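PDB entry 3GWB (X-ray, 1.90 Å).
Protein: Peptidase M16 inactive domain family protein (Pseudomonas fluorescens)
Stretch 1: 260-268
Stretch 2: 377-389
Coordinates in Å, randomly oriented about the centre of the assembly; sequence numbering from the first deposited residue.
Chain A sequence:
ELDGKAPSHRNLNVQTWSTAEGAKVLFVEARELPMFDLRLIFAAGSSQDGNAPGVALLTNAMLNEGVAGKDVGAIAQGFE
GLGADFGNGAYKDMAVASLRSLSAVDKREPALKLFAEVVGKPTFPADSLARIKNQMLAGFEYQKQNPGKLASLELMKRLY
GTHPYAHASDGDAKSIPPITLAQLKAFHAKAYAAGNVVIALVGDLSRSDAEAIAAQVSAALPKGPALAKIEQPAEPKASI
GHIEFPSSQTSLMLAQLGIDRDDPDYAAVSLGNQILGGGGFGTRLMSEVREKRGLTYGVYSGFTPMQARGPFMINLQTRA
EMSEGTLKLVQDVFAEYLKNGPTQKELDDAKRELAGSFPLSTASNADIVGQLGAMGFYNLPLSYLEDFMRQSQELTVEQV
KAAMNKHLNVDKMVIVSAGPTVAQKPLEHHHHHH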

# COMPACT_ATOMS: atom_id res chain seq x y z
N ASP A 260 -4.88 26.67 -9.11
CA ASP A 260 -4.44 25.74 -10.14
C ASP A 260 -2.93 25.66 -9.91
O ASP A 260 -2.34 26.56 -9.31
N ARG A 261 -2.32 24.57 -10.37
CA ARG A 261 -0.90 24.33 -10.15
C ARG A 261 0.11 25.41 -10.53
O ARG A 261 1.12 25.59 -9.84
N ASP A 262 -0.14 26.15 -11.61
CA ASP A 262 0.82 27.17 -12.00
C ASP A 262 0.55 28.57 -11.44
O ASP A 262 1.15 29.55 -11.89
N ASP A 263 -0.34 28.66 -10.46
CA ASP A 263 -0.66 29.95 -9.84
C ASP A 263 0.60 30.45 -9.13
O ASP A 263 1.26 29.69 -8.42
N PRO A 264 0.93 31.74 -9.29
CA PRO A 264 2.10 32.36 -8.67
C PRO A 264 2.17 32.30 -7.15
O PRO A 264 3.26 32.25 -6.58
N ASP A 265 1.01 32.31 -6.49
CA ASP A 265 0.97 32.25 -5.03
C ASP A 265 1.13 30.84 -4.47
O ASP A 265 0.92 30.62 -3.28
N TYR A 266 1.49 29.90 -5.33
CA TYR A 266 1.64 28.51 -4.90
C TYR A 266 2.51 28.35 -3.65
O TYR A 266 2.11 27.69 -2.69
N ALA A 267 3.70 28.94 -3.67
CA ALA A 267 4.61 28.83 -2.54
C ALA A 267 4.01 29.45 -1.27
O ALA A 267 4.14 28.89 -0.17
N ALA A 268 3.37 30.60 -1.43
CA ALA A 268 2.77 31.29 -0.29
C ALA A 268 1.61 30.50 0.32
O ALA A 268 1.51 30.40 1.53
N PHE A 377 4.47 19.11 -17.29
CA PHE A 377 3.03 18.99 -17.49
C PHE A 377 2.29 20.30 -17.27
O PHE A 377 1.38 20.64 -18.02
N TYR A 378 2.70 21.05 -16.25
CA TYR A 378 2.04 22.32 -15.93
C TYR A 378 2.75 23.56 -16.46
O TYR A 378 2.39 24.68 -16.12
N ASN A 379 3.77 23.34 -17.29
CA ASN A 379 4.55 24.43 -17.87
C ASN A 379 5.06 25.41 -16.82
O ASN A 379 4.80 26.61 -16.92
N LEU A 380 5.77 24.90 -15.82
CA LEU A 380 6.34 25.74 -14.78
C LEU A 380 7.72 26.18 -15.27
O LEU A 380 8.32 25.50 -16.10
N PRO A 381 8.23 27.32 -14.78
CA PRO A 381 9.55 27.78 -15.22
C PRO A 381 10.66 26.75 -15.01
O PRO A 381 10.64 25.96 -14.06
N LEU A 382 11.65 26.76 -15.89
CA LEU A 382 12.75 25.82 -15.79
C LEU A 382 13.48 25.91 -14.45
O LEU A 382 14.05 24.93 -13.98
N SER A 383 13.44 27.08 -13.83
CA SER A 383 14.10 27.30 -12.55
C SER A 383 13.13 27.15 -11.39
O SER A 383 13.39 27.63 -10.29
N TYR A 384 12.00 26.50 -11.64
CA TYR A 384 10.98 26.31 -10.62
C TYR A 384 11.50 25.81 -9.28
O TYR A 384 11.17 26.34 -8.23
N LEU A 385 12.31 24.76 -9.32
CA LEU A 385 12.85 24.18 -8.09
C LEU A 385 13.57 25.23 -7.25
O LEU A 385 13.21 25.46 -6.09
N GLU A 386 14.57 25.87 -7.84
CA GLU A 386 15.34 26.89 -7.14
C GLU A 386 14.47 28.05 -6.68
O GLU A 386 14.65 28.57 -5.58
N ASP A 387 13.51 28.44 -7.51
CA ASP A 387 12.62 29.54 -7.16
C ASP A 387 11.71 29.20 -5.99
O ASP A 387 11.40 30.06 -5.17
N PHE A 388 11.28 27.95 -5.92
CA PHE A 388 10.39 27.53 -4.85
C PHE A 388 11.07 27.68 -3.49
O PHE A 388 10.46 28.18 -2.54
N MSE A 389 12.32 27.24 -3.39
CA MSE A 389 13.07 27.34 -2.14
C MSE A 389 13.30 28.79 -1.74
O MSE A 389 13.02 29.18 -0.62

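The polar part of this contact centres on Arg261, a buried residue whose CA-to-CB bond points toward the second stretch. With chi1 t, chi2 p and chi3 t, its chain is long enough to carry the guanidinium to Tyr384, whose CA-to-CB bond also points toward its partner stretch, with chi1 t. Arg261 NH2 donates a hydrogen bond to Tyr384 OH at 3.0 Å, and Arg261 NH1 donates a weak one to the same Tyr384 OH at 3.2 Å. The hydroxyl lies at the guanidinium's edge, near its plane, where the N-H bonds are directed; one oxygen thus accepts from both nitrogens.

Carbon contacts line both the aliphatic chain and the guanidinium. Tyr378, chi1 m and CA-to-CB toward, offers a ring face: Arg261 CG lies 3.7 Å from the centroid of the Tyr378 ring, 23° off its normal, a CH-pi contact that sets slightly positive methylene hydrogens against the pi cloud, while Tyr378 OH is hydrogen-bonded elsewhere in the structure. Leu380 covers one face of the guanidinium, which cannot donate hydrogen bonds in that direction, with Leu380 CD1 3.8 Å from Arg261 NH1. The CA-to-CB bond of Leu380 points sideways, but the m,t rotamer brings the end nearer. Leu380 CD2 also reaches Asp262 CB at 3.8 Å, so the exposed aspartate, sideways with chi1 p, meets the leucine through its methylene.

Aromatic and apolar packing completes the contact at the start of the two helices, where flat rings give broad carbon surface. The CA-to-CB bond of Tyr266, chi1 t, points toward the second stretch; Tyr266 CD2 lies 3.0 Å from Tyr384 OH, a tight approach, and Tyr266 CE2 3.9 Å from Phe388 CE1. Phe388 starts sideways, yet chi1 t brings its ring closer. Ala267, pointing toward it, offers just a methyl, Ala267 CB 4.0 Å from Phe388 CE1, and the ring also lies near the backbone, with Ala267 CA 3.9 Å from Phe388 CE1.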

# COMPACT_ATOMS: atom_id res chain seq x y z
CB ASP A 260 -4.77 26.25 -11.55
CG ASP A 260 -4.36 27.68 -11.77
OD1 ASP A 260 -3.23 28.05 -11.39
OD2 ASP A 260 -5.17 28.44 -12.35
CB ARG A 261 -0.49 23.01 -10.82
CG ARG A 261 0.92 22.56 -10.48
CD ARG A 261 1.06 22.17 -9.01
NE ARG A 261 2.43 21.82 -8.64
CZ ARG A 261 3.42 22.70 -8.50
NH1 ARG A 261 3.20 23.99 -8.70
NH2 ARG A 261 4.64 22.29 -8.14
CB ASP A 262 0.91 27.25 -13.53
CG ASP A 262 -0.38 27.70 -14.17
OD1 ASP A 262 -1.35 28.00 -13.43
OD2 ASP A 262 -0.43 27.74 -15.42
CB ASP A 263 -1.80 29.79 -8.85
CG ASP A 263 -2.37 31.13 -8.40
OD1 ASP A 263 -1.67 31.87 -7.67
OD2 ASP A 263 -3.51 31.44 -8.79
CB PRO A 264 2.04 33.80 -9.19
CG PRO A 264 0.59 34.04 -9.31
CD PRO A 264 0.10 32.76 -9.96
CB ASP A 265 -0.34 32.84 -4.50
CG ASP A 265 -0.48 34.31 -4.79
OD1 ASP A 265 0.57 34.99 -4.89
OD2 ASP A 265 -1.63 34.78 -4.91
CB TYR A 266 2.23 27.66 -6.03
CG TYR A 266 2.33 26.20 -5.66
CD1 TYR A 266 1.18 25.43 -5.52
CD2 TYR A 266 3.57 25.61 -5.43
CE1 TYR A 266 1.26 24.09 -5.15
CE2 TYR A 266 3.66 24.26 -5.05
CZ TYR A 266 2.50 23.51 -4.92
OH TYR A 266 2.59 22.19 -4.56
CB ALA A 267 5.95 29.49 -2.87
CB ALA A 268 2.29 32.67 -0.71
CB PHE A 377 2.45 17.94 -16.54
CG PHE A 377 1.02 17.57 -16.85
CD1 PHE A 377 0.73 16.67 -17.87
CD2 PHE A 377 -0.03 18.17 -16.16
CE1 PHE A 377 -0.59 16.34 -18.16
CE2 PHE A 377 -1.35 17.85 -16.45
CZ PHE A 377 -1.64 16.95 -17.46
CB TYR A 378 1.87 22.42 -14.42
CG TYR A 378 0.97 21.35 -13.87
CD1 TYR A 378 -0.39 21.34 -14.18
CD2 TYR A 378 1.47 20.35 -13.04
CE1 TYR A 378 -1.23 20.36 -13.69
CE2 TYR A 378 0.63 19.35 -12.54
CZ TYR A 378 -0.72 19.37 -12.87
OH TYR A 378 -1.57 18.40 -12.39
CB ASN A 379 3.72 25.18 -18.91
CG ASN A 379 3.31 24.29 -20.07
OD1 ASN A 379 4.15 23.64 -20.68
ND2 ASN A 379 2.03 24.28 -20.37
CB LEU A 380 6.48 24.96 -13.48
CG LEU A 380 5.17 24.35 -12.96
CD1 LEU A 380 5.44 23.56 -11.69
CD2 LEU A 380 4.14 25.45 -12.71
CB PRO A 381 9.75 29.07 -14.42
CG PRO A 381 8.92 28.86 -13.20
CD PRO A 381 7.67 28.22 -13.76
CB LEU A 382 13.73 26.05 -16.93
CG LEU A 382 14.67 24.88 -17.21
CD1 LEU A 382 13.85 23.69 -17.67
CD2 LEU A 382 15.68 25.28 -18.27
CB SER A 383 14.72 28.69 -12.51
OG SER A 383 13.72 29.68 -12.73
CB TYR A 384 9.90 25.35 -11.11
CG TYR A 384 8.80 25.16 -10.09
CD1 TYR A 384 7.85 26.16 -9.87
CD2 TYR A 384 8.74 24.02 -9.30
CE1 TYR A 384 6.88 26.03 -8.89
CE2 TYR A 384 7.77 23.87 -8.32
CZ TYR A 384 6.84 24.89 -8.12
OH TYR A 384 5.89 24.77 -7.14
CB LEU A 385 13.82 23.05 -8.43
CG LEU A 385 13.20 21.87 -9.20
CD1 LEU A 385 14.28 20.84 -9.49
CD2 LEU A 385 12.07 21.26 -8.38
CB GLU A 386 16.46 27.43 -8.04
CG GLU A 386 17.31 26.36 -8.71
CD GLU A 386 16.72 25.90 -10.03
OE1 GLU A 386 16.60 26.74 -10.95
OE2 GLU A 386 16.39 24.70 -10.15
CB ASP A 387 11.77 29.96 -8.36
CG ASP A 387 12.60 30.37 -9.57
OD1 ASP A 387 13.68 30.97 -9.37
OD2 ASP A 387 12.16 30.10 -10.71
CB PHE A 388 9.95 26.08 -5.04
CG PHE A 388 8.99 25.61 -4.00
CD1 PHE A 388 7.65 25.98 -4.06
CD2 PHE A 388 9.43 24.84 -2.93
CE1 PHE A 388 6.76 25.60 -3.05
CE2 PHE A 388 8.55 24.46 -1.92
CZ PHE A 388 7.22 24.84 -1.98
CB MSE A 389 14.43 26.66 -2.26
CG MSE A 389 14.43 25.19 -1.87
SE MSE A 389 13.37 24.23 -2.93
CE MSE A 389 13.22 22.68 -1.98